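Local coordinates for protein uricase (Bacillus fastidiosus, PDB 4R8X) that probably catalyses the oxidation of urate to 5-hydroxyisourate by molecular oxygen, the first step of urate degradation toward allantoin, at residues D[194-198]-D[284-289]. Sequence-based numbering, arbitrary orientation.
Sequences TDRPL and FKGAVF
Pro197 packs into the corner formed by two phenylalanine rings of residues 284-289, offering a different ring carbon to each. Its CD stands over one face of Phe289, 3.9 Å from the ring centroid and displaced toward the rim, while CG lies over a face of Phe284, 4.2 Å from that centroid; both are CH-pi contacts. Phe284 also reaches the backbone: CZ comes within 3.6 Å of Pro197 N, and the ring edge at CE2 meets Asp195 O at 3.4 Å. Arg196 crosses Phe289 obliquely with its aliphatic start, CG 3.7 Å from CE1, before bends at chi2 (103°) and chi3 (69°) turn the guanidinium so that NE hydrogen-bonds to Trp274 O; NH1 gives a weak bond to Thr194 O at the group's edge. Replacing Phe284 by an alanine would probably open a gap beside Pro197 CG and the Asp195 carbonyl and take away the ring at the edge of Phe289. A type II turn begins at Phe284 and reverses the chain, closed by Ala287 N to Phe284 O at 3.1 Å, with Gly286 at positive phi. Beyond it, strand 288-290, paired with strand 275-278, carries Phe289. The contact thus joins this antiparallel ribbon, whose sheet continues into the second subunit, where the Thr17 hydroxyl bonds to Phe284 O, to the loop bearing Arg196, a predicted urate-binding residue, near Asn271 of the predicted uricase active site.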
ATOM      1  N   THR D 194     -29.438 -11.255  -0.280  0.64 28.73           N
ATOM      2  CA  THR D 194     -29.181 -11.992   0.952  0.96 28.14           C
ATOM      3  C   THR D 194     -28.782 -11.018   2.054  1.00 26.98           C
ATOM      4  O   THR D 194     -28.304  -9.917   1.774  0.89 25.77           O
ATOM      5  CB  THR D 194     -28.073 -13.061   0.783  0.60 28.91           C
ATOM      6  OG1 THR D 194     -26.813 -12.424   0.538  0.67 28.52           O
ATOM      7  CG2 THR D 194     -28.398 -14.008  -0.364  1.00 30.45           C
ATOM      8  N   ASP D 195     -28.986 -11.419   3.304  0.67 27.10           N
ATOM      9  CA  ASP D 195     -28.632 -10.580   4.444  1.00 27.17           C
ATOM     10  C   ASP D 195     -27.179 -10.792   4.834  0.92 24.63           C
ATOM     11  O   ASP D 195     -26.741 -11.922   5.010  1.00 23.87           O
ATOM     12  CB  ASP D 195     -29.524 -10.892   5.645  1.00 29.73           C
ATOM     13  CG  ASP D 195     -30.971 -10.515   5.414  0.25 32.70           C
ATOM     14  OD1 ASP D 195     -31.228  -9.478   4.765  1.00 33.57           O
ATOM     15  OD2 ASP D 195     -31.855 -11.258   5.888  1.00 35.03           O
ATOM     16  N   ARG D 196     -26.436  -9.696   4.971  1.00 23.68           N
ATOM     17  CA  ARG D 196     -25.051  -9.754   5.416  1.00 22.08           C
ATOM     18  C   ARG D 196     -24.841  -8.724   6.516  1.00 19.71           C
ATOM     19  O   ARG D 196     -25.571  -7.741   6.594  1.00 21.13           O
ATOM     20  CB  ARG D 196     -24.098  -9.464   4.253  1.00 23.31           C
ATOM     21  CG  ARG D 196     -24.175 -10.453   3.109  1.00 23.76           C
ATOM     22  CD  ARG D 196     -24.952  -9.874   1.942  1.00 24.73           C
ATOM     23  NE  ARG D 196     -24.227  -8.786   1.300  1.00 25.95           N
ATOM     24  CZ  ARG D 196     -24.798  -7.869   0.529  1.00 27.43           C
ATOM     25  NH1 ARG D 196     -26.105  -7.914   0.315  1.00 28.20           N
ATOM     26  NH2 ARG D 196     -24.069  -6.906  -0.018  1.00 27.80           N
ATOM     27  N   PRO D 197     -23.838  -8.940   7.375  1.00 17.91           N
ATOM     28  CA  PRO D 197     -23.548  -7.953   8.421  1.00 16.67           C
ATOM     29  C   PRO D 197     -23.099  -6.629   7.799  1.00 15.96           C
ATOM     30  O   PRO D 197     -22.195  -6.619   6.971  1.00 16.35           O
ATOM     31  CB  PRO D 197     -22.392  -8.593   9.206  1.00 17.40           C
ATOM     32  CG  PRO D 197     -22.407 -10.051   8.838  1.00 19.13           C
ATOM     33  CD  PRO D 197     -22.963 -10.123   7.450  1.00 18.10           C
ATOM     34  N   LEU D 198     -23.738  -5.527   8.172  1.00 14.92           N
ATOM     35  CA  LEU D 198     -23.323  -4.220   7.670  1.00 14.71           C
ATOM     36  C   LEU D 198     -21.911  -3.848   8.134  1.00 13.92           C
ATOM     37  O   LEU D 198     -21.620  -3.829   9.333  1.00 14.10           O
ATOM     38  CB  LEU D 198     -24.317  -3.141   8.093  1.00 15.48           C
ATOM     39  CG  LEU D 198     -24.074  -1.750   7.507  1.00 16.76           C
ATOM     40  CD1 LEU D 198     -24.130  -1.785   5.986  1.00 17.43           C
ATOM     41  CD2 LEU D 198     -25.075  -0.745   8.061  1.00 17.44           C
ATOM     42  N   PHE D 284     -27.250 -15.561  11.646  1.00 29.12           N
ATOM     43  CA  PHE D 284     -25.912 -15.655  11.079  0.78 27.44           C
ATOM     44  C   PHE D 284     -25.150 -16.860  11.623  1.00 26.56           C
ATOM     45  O   PHE D 284     -23.974 -17.041  11.327  1.00 25.76           O
ATOM     46  CB  PHE D 284     -25.128 -14.360  11.313  1.00 26.94           C
ATOM     47  CG  PHE D 284     -25.572 -13.219  10.442  0.75 26.33           C
ATOM     48  CD1 PHE D 284     -25.537 -11.916  10.912  0.68 25.77           C
ATOM     49  CD2 PHE D 284     -26.019 -13.447   9.152  0.51 26.41           C
ATOM     50  CE1 PHE D 284     -25.943 -10.863  10.112  0.82 25.53           C
ATOM     51  CE2 PHE D 284     -26.425 -12.400   8.349  0.70 26.15           C
ATOM     52  CZ  PHE D 284     -26.384 -11.105   8.827  1.00 25.84           C
ATOM     53  N   LYS D 285     -25.821 -17.692  12.411  0.80 26.84           N
ATOM     54  CA  LYS D 285     -25.191 -18.910  12.909  0.76 27.06           C
ATOM     55  C   LYS D 285     -24.876 -19.865  11.760  1.00 26.92           C
ATOM     56  O   LYS D 285     -25.760 -20.262  11.002  1.00 27.76           O
ATOM     57  CB  LYS D 285     -26.049 -19.591  13.984  1.00 27.89           C
ATOM     58  CG  LYS D 285     -26.071 -18.829  15.301  0.63 27.83           C
ATOM     59  CE  LYS D 285     -26.422 -18.960  17.777  0.10 27.67           C
ATOM     60  NZ  LYS D 285     -26.802 -19.819  18.932  0.39 27.63           N
ATOM     61  N   GLY D 286     -23.597 -20.206  11.627  1.00 26.03           N
ATOM     62  CA  GLY D 286     -23.153 -21.117  10.593  1.00 24.39           C
ATOM     63  C   GLY D 286     -22.922 -20.459   9.248  1.00 22.21           C
ATOM     64  O   GLY D 286     -22.639 -21.142   8.263  1.00 22.38           O
ATOM     65  N   ALA D 287     -23.033 -19.133   9.197  1.00 19.39           N
ATOM     66  CA  ALA D 287     -22.897 -18.424   7.931  1.00 16.80           C
ATOM     67  C   ALA D 287     -21.439 -18.215   7.565  1.00 14.93           C
ATOM     68  O   ALA D 287     -20.579 -18.083   8.432  1.00 14.56           O
ATOM     69  CB  ALA D 287     -23.615 -17.086   7.976  1.00 16.90           C
ATOM     70  N   VAL D 288     -21.172 -18.190   6.266  1.00 13.97           N
ATOM     71  CA  VAL D 288     -19.838 -17.891   5.754  1.00 13.72           C
ATOM     72  C   VAL D 288     -19.925 -16.811   4.690  1.00 13.37           C
ATOM     73  O   VAL D 288     -20.753 -16.886   3.784  1.00 13.01           O
ATOM     74  CB  VAL D 288     -19.157 -19.153   5.167  1.00 14.29           C
ATOM     75  CG1 VAL D 288     -17.749 -18.833   4.691  1.00 14.04           C
ATOM     76  CG2 VAL D 288     -19.142 -20.271   6.196  1.00 14.84           C
ATOM     77  N   PHE D 289     -19.071 -15.800   4.824  1.00 12.59           N
ATOM     78  CA  PHE D 289     -19.026 -14.669   3.912  1.00 12.74           C
ATOM     79  C   PHE D 289     -17.633 -14.546   3.318  1.00 12.93           C
ATOM     80  O   PHE D 289     -16.702 -15.219   3.759  1.00 12.29           O
ATOM     81  CB  PHE D 289     -19.384 -13.381   4.665  1.00 12.51           C
ATOM     82  CG  PHE D 289     -20.687 -13.457   5.379  1.00 12.31           C
ATOM     83  CD1 PHE D 289     -21.857 -13.129   4.719  1.00 12.33           C
ATOM     84  CD2 PHE D 289     -20.751 -13.875   6.702  1.00 13.41           C
ATOM     85  CE1 PHE D 289     -23.076 -13.210   5.371  1.00 13.39           C
ATOM     86  CE2 PHE D 289     -21.975 -13.962   7.368  1.00 13.27           C
ATOM     87  CZ  PHE D 289     -23.139 -13.634   6.695  1.00 13.60           C
TER